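Local structure of AB hydrolase-1 domain-containing protein (Streptococcus mutans, 4L9A) at residues 21-26 with 32-37; 75-80 with 94-99. The protein is an alpha/beta hydrolase that probably acts as a carboxylesterase, hydrolysing ester bonds in the cariogenic bacterium Streptococcus mutans. All coordinates share one frame; numbering follows the deposited sequence.

Contact 1: 21-26 with 32-37; sequences LNKEMV and PIYTCH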
ATOM      1  N   LEU A  21       0.866  16.244   9.338  1.00 44.76           N
ATOM      2  CA  LEU A  21      -0.365  15.505   9.079  1.00 36.27           C
ATOM      3  C   LEU A  21      -1.243  15.446  10.327  1.00 39.59           C
ATOM      4  O   LEU A  21      -0.744  15.285  11.438  1.00 42.59           O
ATOM      5  CB  LEU A  21      -0.052  14.077   8.609  1.00 29.98           C
ATOM      6  CG  LEU A  21       0.301  13.794   7.142  1.00 30.19           C
ATOM      7  CD1 LEU A  21       0.902  14.972   6.424  1.00 37.17           C
ATOM      8  CD2 LEU A  21       1.185  12.545   7.034  1.00 35.78           C
ATOM      9  N   ASN A  22      -2.551  15.556  10.134  1.00 39.24           N
ATOM     10  CA  ASN A  22      -3.497  15.400  11.234  1.00 33.46           C
ATOM     11  C   ASN A  22      -3.870  13.933  11.438  1.00 35.62           C
ATOM     12  O   ASN A  22      -4.293  13.236  10.503  1.00 31.21           O
ATOM     13  CB  ASN A  22      -4.741  16.250  10.991  1.00 35.24           C
ATOM     14  CG  ASN A  22      -4.410  17.715  10.792  1.00 56.07           C
ATOM     15  OD1 ASN A  22      -3.626  18.294  11.547  1.00 66.89           O
ATOM     16  ND2 ASN A  22      -4.998  18.324   9.761  1.00 56.31           N
ATOM     17  N   LYS A  23      -3.691  13.464  12.667  1.00 31.42           N
ATOM     18  CA  LYS A  23      -4.019  12.096  13.034  1.00 32.49           C
ATOM     19  C   LYS A  23      -5.481  12.030  13.461  1.00 35.08           C
ATOM     20  O   LYS A  23      -5.952  12.885  14.210  1.00 33.58           O
ATOM     21  CB  LYS A  23      -3.115  11.638  14.183  1.00 37.18           C
ATOM     22  CG  LYS A  23      -1.625  11.841  13.903  1.00 42.27           C
ATOM     23  CD  LYS A  23      -0.762  11.450  15.093  1.00 51.87           C
ATOM     24  CE  LYS A  23       0.717  11.674  14.804  1.00 58.32           C
ATOM     25  NZ  LYS A  23       1.563  11.362  15.996  1.00 63.59           N
ATOM     26  N   GLU A  24      -6.203  11.025  12.982  1.00 31.81           N
ATOM     27  CA  GLU A  24      -7.600  10.859  13.366  1.00 36.70           C
ATOM     28  C   GLU A  24      -8.066   9.417  13.257  1.00 34.55           C
ATOM     29  O   GLU A  24      -7.850   8.755  12.228  1.00 27.80           O
ATOM     30  CB  GLU A  24      -8.503  11.758  12.515  1.00 37.55           C
ATOM     31  CG  GLU A  24      -9.992  11.662  12.847  1.00 41.49           C
ATOM     32  CD  GLU A  24     -10.850  12.552  11.955  1.00 45.93           C
ATOM     33  OE1 GLU A  24     -10.281  13.329  11.158  1.00 45.97           O
ATOM     34  OE2 GLU A  24     -12.092  12.468  12.043  1.00 45.14           O
HETATM   35  N   MSE A  25      -8.696   8.932  14.325  1.00 28.03           N
HETATM   36  CA  MSE A  25      -9.417   7.663  14.279  1.00 28.74           C
HETATM   37  C   MSE A  25     -10.765   7.929  13.635  1.00 30.30           C
HETATM   38  O   MSE A  25     -11.601   8.601  14.220  1.00 29.29           O
HETATM   39  CB  MSE A  25      -9.637   7.091  15.686  1.00 31.64           C
HETATM   40  CG  MSE A  25      -8.389   6.567  16.367  1.00 26.42           C
HETATM   41 SE   MSE A  25      -7.619   4.983  15.465  1.00 44.57          SE
HETATM   42  CE  MSE A  25      -7.299   3.880  17.072  1.00 34.77           C
ATOM     43  N   VAL A  26     -10.973   7.412  12.425  1.00 28.15           N
ATOM     44  CA  VAL A  26     -12.248   7.594  11.741  1.00 30.69           C
ATOM     45  C   VAL A  26     -13.142   6.382  11.985  1.00 26.71           C
ATOM     46  O   VAL A  26     -12.685   5.245  11.905  1.00 24.42           O
ATOM     47  CB  VAL A  26     -12.034   7.765  10.219  1.00 28.45           C
ATOM     48  CG1 VAL A  26     -13.369   7.952   9.510  1.00 26.61           C
ATOM     49  CG2 VAL A  26     -11.110   8.936   9.964  1.00 23.43           C
ATOM     50  N   PRO A  32     -12.892   1.655  14.587  1.00 21.45           N
ATOM     51  CA  PRO A  32     -12.096   2.833  14.247  1.00 23.73           C
ATOM     52  C   PRO A  32     -10.900   2.488  13.385  1.00 23.31           C
ATOM     53  O   PRO A  32     -10.286   1.418  13.529  1.00 25.53           O
ATOM     54  CB  PRO A  32     -11.645   3.368  15.618  1.00 22.71           C
ATOM     55  CG  PRO A  32     -12.715   2.856  16.588  1.00 28.46           C
ATOM     56  CD  PRO A  32     -13.048   1.484  16.050  1.00 24.66           C
ATOM     57  N   ILE A  33     -10.580   3.393  12.470  1.00 23.19           N
ATOM     58  CA  ILE A  33      -9.431   3.182  11.586  1.00 23.47           C
ATOM     59  C   ILE A  33      -8.520   4.396  11.704  1.00 19.85           C
ATOM     60  O   ILE A  33      -8.971   5.520  11.584  1.00 22.90           O
ATOM     61  CB  ILE A  33      -9.878   2.983  10.137  1.00 22.44           C
ATOM     62  CG1 ILE A  33     -10.760   1.735  10.028  1.00 23.44           C
ATOM     63  CG2 ILE A  33      -8.657   2.864   9.188  1.00 22.64           C
ATOM     64  CD1 ILE A  33      -9.980   0.390  10.213  1.00 24.43           C
ATOM     65  N   TYR A  34      -7.239   4.159  11.948  1.00 26.64           N
ATOM     66  CA  TYR A  34      -6.264   5.236  12.046  1.00 27.90           C
ATOM     67  C   TYR A  34      -5.920   5.853  10.689  1.00 28.35           C
ATOM     68  O   TYR A  34      -5.553   5.154   9.728  1.00 20.02           O
ATOM     69  CB  TYR A  34      -5.004   4.706  12.710  1.00 26.21           C
ATOM     70  CG  TYR A  34      -3.896   5.715  12.921  1.00 24.58           C
ATOM     71  CD1 TYR A  34      -3.885   6.531  14.049  1.00 33.09           C
ATOM     72  CD2 TYR A  34      -2.830   5.809  12.024  1.00 25.98           C
ATOM     73  CE1 TYR A  34      -2.867   7.432  14.267  1.00 31.22           C
ATOM     74  CE2 TYR A  34      -1.792   6.707  12.238  1.00 29.47           C
ATOM     75  CZ  TYR A  34      -1.821   7.516  13.363  1.00 30.41           C
ATOM     76  OH  TYR A  34      -0.808   8.415  13.593  1.00 31.41           O
ATOM     77  N   THR A  35      -6.036   7.171  10.621  1.00 21.05           N
ATOM     78  CA  THR A  35      -5.694   7.912   9.414  1.00 23.54           C
ATOM     79  C   THR A  35      -4.794   9.091   9.732  1.00 28.95           C
ATOM     80  O   THR A  35      -4.799   9.600  10.858  1.00 31.92           O
ATOM     81  CB  THR A  35      -6.946   8.476   8.719  1.00 21.88           C
ATOM     82  OG1 THR A  35      -7.552   9.460   9.557  1.00 27.78           O
ATOM     83  CG2 THR A  35      -7.967   7.374   8.421  1.00 23.76           C
ATOM     84  N   CYS A  36      -4.032   9.522   8.729  1.00 27.78           N
ATOM     85  CA  CYS A  36      -3.293  10.775   8.781  1.00 25.58           C
ATOM     86  C   CYS A  36      -3.661  11.559   7.539  1.00 28.63           C
ATOM     87  O   CYS A  36      -3.709  11.000   6.445  1.00 29.58           O
ATOM     88  CB  CYS A  36      -1.788  10.530   8.810  1.00 27.07           C
ATOM     89  SG  CYS A  36      -1.238   9.567  10.215  1.00 33.31           S
ATOM     90  N   HIS A  37      -3.898  12.855   7.690  1.00 25.44           N
ATOM     91  CA  HIS A  37      -4.543  13.609   6.622  1.00 32.91           C
ATOM     92  C   HIS A  37      -4.050  15.049   6.475  1.00 37.43           C
ATOM     93  O   HIS A  37      -3.777  15.730   7.460  1.00 36.61           O
ATOM     94  CB  HIS A  37      -6.060  13.604   6.849  1.00 34.58           C
ATOM     95  CG  HIS A  37      -6.816  14.506   5.923  1.00 37.07           C
ATOM     96  ND1 HIS A  37      -7.203  15.779   6.277  1.00 39.89           N
ATOM     97  CD2 HIS A  37      -7.260  14.317   4.658  1.00 40.27           C
ATOM     98  CE1 HIS A  37      -7.858  16.337   5.274  1.00 40.19           C
ATOM     99  NE2 HIS A  37      -7.906  15.469   4.279  1.00 44.51           N
TER
HETATM  100  O   HOH W   1      -6.473  12.084   9.657  1.00 27.89           O
HETATM  101  O   HOH W   2      -7.527  16.648   8.889  1.00 41.30           O
HETATM  102  O   HOH W   3       0.262   8.267  16.606  1.00 48.14           O

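Contact 2: 75-80 with 94-99; sequences IDAPNS and RDWVNA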
ATOM      1  N   ILE A  75      -3.910   5.518   5.468  1.00 22.12           N
ATOM      2  CA  ILE A  75      -4.848   4.637   6.146  1.00 21.73           C
ATOM      3  C   ILE A  75      -4.143   3.377   6.654  1.00 24.16           C
ATOM      4  O   ILE A  75      -3.470   2.681   5.881  1.00 23.61           O
ATOM      5  CB  ILE A  75      -5.994   4.220   5.190  1.00 28.46           C
ATOM      6  CG1 ILE A  75      -6.736   5.455   4.670  1.00 28.65           C
ATOM      7  CG2 ILE A  75      -6.965   3.268   5.884  1.00 27.02           C
ATOM      8  CD1 ILE A  75      -7.800   5.133   3.615  1.00 24.98           C
ATOM      9  N   ASP A  76      -4.287   3.086   7.947  1.00 21.06           N
ATOM     10  CA  ASP A  76      -3.739   1.857   8.527  1.00 16.33           C
ATOM     11  C   ASP A  76      -4.799   0.749   8.544  1.00 24.45           C
ATOM     12  O   ASP A  76      -5.882   0.934   9.083  1.00 23.31           O
ATOM     13  CB  ASP A  76      -3.233   2.089   9.958  1.00 20.62           C
ATOM     14  CG  ASP A  76      -1.983   2.960  10.013  1.00 22.13           C
ATOM     15  OD1 ASP A  76      -1.639   3.586   8.978  1.00 19.68           O
ATOM     16  OD2 ASP A  76      -1.358   3.041  11.098  1.00 21.50           O
ATOM     17  N   ALA A  77      -4.484  -0.408   7.964  1.00 20.30           N
ATOM     18  CA  ALA A  77      -5.410  -1.539   8.003  1.00 22.89           C
ATOM     19  C   ALA A  77      -5.552  -2.058   9.434  1.00 18.47           C
ATOM     20  O   ALA A  77      -4.678  -1.838  10.275  1.00 21.68           O
ATOM     21  CB  ALA A  77      -4.927  -2.670   7.064  1.00 19.87           C
ATOM     22  N   PRO A  78      -6.661  -2.746   9.722  1.00 21.79           N
ATOM     23  CA  PRO A  78      -6.770  -3.392  11.033  1.00 26.82           C
ATOM     24  C   PRO A  78      -5.513  -4.206  11.322  1.00 27.90           C
ATOM     25  O   PRO A  78      -4.873  -4.718  10.388  1.00 23.58           O
ATOM     26  CB  PRO A  78      -7.978  -4.322  10.855  1.00 26.68           C
ATOM     27  CG  PRO A  78      -8.826  -3.612   9.852  1.00 21.98           C
ATOM     28  CD  PRO A  78      -7.853  -2.976   8.889  1.00 17.37           C
ATOM     29  N   ASN A  79      -5.163  -4.324  12.598  1.00 19.94           N
ATOM     30  CA  ASN A  79      -3.999  -5.110  13.004  1.00 29.10           C
ATOM     31  C   ASN A  79      -2.664  -4.625  12.434  1.00 26.24           C
ATOM     32  O   ASN A  79      -1.700  -5.399  12.311  1.00 22.61           O
ATOM     33  CB  ASN A  79      -4.194  -6.582  12.643  1.00 24.85           C
ATOM     34  CG  ASN A  79      -5.370  -7.205  13.367  1.00 24.38           C
ATOM     35  OD1 ASN A  79      -5.600  -6.950  14.555  1.00 26.31           O
ATOM     36  ND2 ASN A  79      -6.122  -8.037  12.654  1.00 22.92           N
ATOM     37  N   SER A  80      -2.603  -3.351  12.081  1.00 18.48           N
ATOM     38  CA  SER A  80      -1.344  -2.773  11.635  1.00 19.50           C
ATOM     39  C   SER A  80      -1.178  -1.356  12.138  1.00 20.75           C
ATOM     40  O   SER A  80      -2.163  -0.647  12.353  1.00 23.59           O
ATOM     41  CB  SER A  80      -1.271  -2.769  10.107  1.00 31.83           C
ATOM     42  OG  SER A  80      -2.005  -1.680   9.593  1.00 36.77           O
ATOM     43  N   ARG A  94     -14.521  -6.694   0.456  1.00 26.35           N
ATOM     44  CA  ARG A  94     -15.628  -5.771   0.254  1.00 36.11           C
ATOM     45  C   ARG A  94     -15.844  -4.920   1.502  1.00 32.47           C
ATOM     46  O   ARG A  94     -16.159  -3.721   1.411  1.00 25.64           O
ATOM     47  CB  ARG A  94     -16.914  -6.535  -0.068  1.00 45.53           C
ATOM     48  CG  ARG A  94     -18.150  -5.639  -0.185  1.00 59.22           C
ATOM     49  CD  ARG A  94     -19.454  -6.428  -0.018  1.00 72.35           C
ATOM     50  NE  ARG A  94     -19.733  -6.761   1.379  1.00 76.45           N
ATOM     51  CZ  ARG A  94     -20.665  -6.168   2.119  1.00 83.74           C
ATOM     52  NH1 ARG A  94     -21.421  -5.209   1.595  1.00 86.97           N
ATOM     53  NH2 ARG A  94     -20.849  -6.536   3.379  1.00 83.94           N
ATOM     54  N   ASP A  95     -15.689  -5.547   2.666  1.00 27.17           N
ATOM     55  CA  ASP A  95     -15.886  -4.841   3.932  1.00 34.90           C
ATOM     56  C   ASP A  95     -14.802  -3.783   4.110  1.00 31.02           C
ATOM     57  O   ASP A  95     -15.084  -2.630   4.455  1.00 28.12           O
ATOM     58  CB  ASP A  95     -15.915  -5.826   5.115  1.00 24.23           C
ATOM     59  CG  ASP A  95     -17.066  -6.828   5.016  1.00 35.36           C
ATOM     60  OD1 ASP A  95     -18.229  -6.396   4.861  1.00 36.76           O
ATOM     61  OD2 ASP A  95     -16.812  -8.051   5.079  1.00 35.65           O
ATOM     62  N   TRP A  96     -13.560  -4.174   3.843  1.00 25.03           N
ATOM     63  CA  TRP A  96     -12.438  -3.258   3.989  1.00 22.94           C
ATOM     64  C   TRP A  96     -12.553  -2.125   2.962  1.00 27.84           C
ATOM     65  O   TRP A  96     -12.344  -0.960   3.295  1.00 25.80           O
ATOM     66  CB  TRP A  96     -11.126  -4.026   3.883  1.00 19.52           C
ATOM     67  CG  TRP A  96      -9.868  -3.215   3.883  1.00 22.16           C
ATOM     68  CD1 TRP A  96      -8.818  -3.352   3.020  1.00 21.16           C
ATOM     69  CD2 TRP A  96      -9.505  -2.161   4.795  1.00 23.88           C
ATOM     70  NE1 TRP A  96      -7.826  -2.459   3.339  1.00 22.57           N
ATOM     71  CE2 TRP A  96      -8.222  -1.716   4.412  1.00 21.88           C
ATOM     72  CE3 TRP A  96     -10.140  -1.560   5.885  1.00 25.87           C
ATOM     73  CZ2 TRP A  96      -7.565  -0.684   5.088  1.00 19.84           C
ATOM     74  CZ3 TRP A  96      -9.490  -0.530   6.545  1.00 20.83           C
ATOM     75  CH2 TRP A  96      -8.208  -0.110   6.151  1.00 24.99           C
ATOM     76  N   VAL A  97     -12.922  -2.461   1.724  1.00 24.83           N
ATOM     77  CA  VAL A  97     -13.173  -1.438   0.709  1.00 23.23           C
ATOM     78  C   VAL A  97     -14.299  -0.457   1.108  1.00 32.18           C
ATOM     79  O   VAL A  97     -14.167   0.752   0.906  1.00 30.38           O
ATOM     80  CB  VAL A  97     -13.471  -2.064  -0.677  1.00 23.67           C
ATOM     81  CG1 VAL A  97     -13.979  -1.004  -1.659  1.00 27.15           C
ATOM     82  CG2 VAL A  97     -12.215  -2.722  -1.236  1.00 22.09           C
ATOM     83  N   ASN A  98     -15.401  -0.975   1.656  1.00 25.12           N
ATOM     84  CA  ASN A  98     -16.473  -0.109   2.151  1.00 31.75           C
ATOM     85  C   ASN A  98     -15.996   0.809   3.275  1.00 29.65           C
ATOM     86  O   ASN A  98     -16.383   1.969   3.338  1.00 33.31           O
ATOM     87  CB  ASN A  98     -17.722  -0.915   2.572  1.00 27.21           C
ATOM     88  CG  ASN A  98     -18.477  -1.477   1.373  1.00 41.41           C
ATOM     89  OD1 ASN A  98     -18.282  -1.018   0.250  1.00 38.22           O
ATOM     90  ND2 ASN A  98     -19.336  -2.471   1.603  1.00 35.48           N
ATOM     91  N   ALA A  99     -15.132   0.300   4.147  1.00 25.44           N
ATOM     92  CA  ALA A  99     -14.598   1.130   5.228  1.00 27.86           C
ATOM     93  C   ALA A  99     -13.737   2.253   4.648  1.00 29.56           C
ATOM     94  O   ALA A  99     -13.840   3.401   5.064  1.00 30.07           O
ATOM     95  CB  ALA A  99     -13.792   0.292   6.199  1.00 25.16           C
TER

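Contact 1: 21-26 with 32-37
The Tyr34 ring has the selenium of selenomethionine Met25 at its edge, near the ring plane, while the Lys23 chain passes its hydroxyl end obliquely; Tyr82, from outside the hairpin, meets the ring with its own plane inclined. Met25 reaches that edge because its chain is bent beyond CG (chi2 -66°), which sets SE 3.8 Å from Tyr34 CB. The lysine does the reverse: extended beyond CG, it runs past the phenol with CD 3.4 Å from Tyr34 OH and carries its ammonium onward to water 3, which bonds weakly to Lys23 NZ and also to Tyr34 OH. On the opposite face of the sheet the His37 imidazole is stacked on Phe107, and its ND1 shares water 2 with Asn22 ND2.

These side chains belong to a beta hairpin, strands 22-26 and 33-38, which forms one end of the mixed sheet of the alpha/beta hydrolase fold; 22-26 is the outermost strand. The two axes approach to 4.6 Å with their directions 150° apart, and the pairs Asn22-His37, Glu24-Thr35 and Val26-Ile33 are hydrogen-bonded in both directions. CA-H...O contacts lie between them, as from Cys36 CA to Asn22 O at 3.2 Å.

Glu24 O is gripped twice, by Thr35 N at 2.9 Å and by Thr35 OG1 at 2.8 Å. The threonine torsion (chi1 66°) places OG1 between its own backbone N and carbonyl carbon, where it can reach the facing carbonyl. Water 1 donates both to OG1 and to Asn22 O, bridging the pairs Asn22-His37 and Glu24-Thr35. Val26 CG2 comes within 3.6 Å of Thr35 OG1, the two side chains crossing at about a right angle, and Glu24, extended throughout, hydrogen-bonds through OE2 to His106 NE2 of helix 93-106.

Contact 2: 75-80 with 94-99
Trp96 and Pro78 meet across a ring face: Pro78 CD lies 4.0 Å from the centroid of the six-membered ring and only 20° off its normal, a CH-pi contact displaced toward the rim, where CD is 3.8 Å from CZ3. With CG opposite the backbone N, chi1 (174°) carries the indole out from the helix, and chi2 (-133°) turns its six-membered ring to the loop. Its CH2 corner then takes two oblique approaches at 3.6 Å, from Ile75 CG2 and from Ala77 CA, while Ala77 CB comes to 3.8 Å from CZ2. Ile75 offers CG2, the branch anti to its backbone N, rather than the longer one, and runs antiparallel alongside the indole.

The proline belongs to a type II beta turn from Ala77 to Ser80, with Asn79 at the third position. Ser80 OG adds a 2.8 Å hydrogen bond to Ala77 O, reinforcing the weak backbone bond from Ser80 N to that carbonyl.

With the turn following strand 71-75 and the tryptophan on helix 93-106, the contact fastens a beta-to-alpha loop to the helix it leads into; Trp96 also packs on Ile33 of strand 33-38 and Ala123 of helix 120-130.

Contacts 1 and 2 have centres about 13 Å apart and adjoin through strand 33-38, the inner strand of the hairpin. Tyr34 O lies 3.0 Å from Asp76 N, a probable hydrogen bond that continues the pairing of 33-38 with 71-75 as far as Asp76. Ile33 is the shared apolar side chain: its CG2 meets Ile75 CG2 at 3.7 Å, whereas its CD1 lies 3.8 Å from Trp96 CZ3, so it touches both halves of contact 2. Helix 93-106 is common to both. In this fold the nucleophile usually sits at a sharp strand-to-helix turn, here probably between 111-117 and 120-130; contact 2 borders that helix, whereas contact 1 lies at the sheet edge.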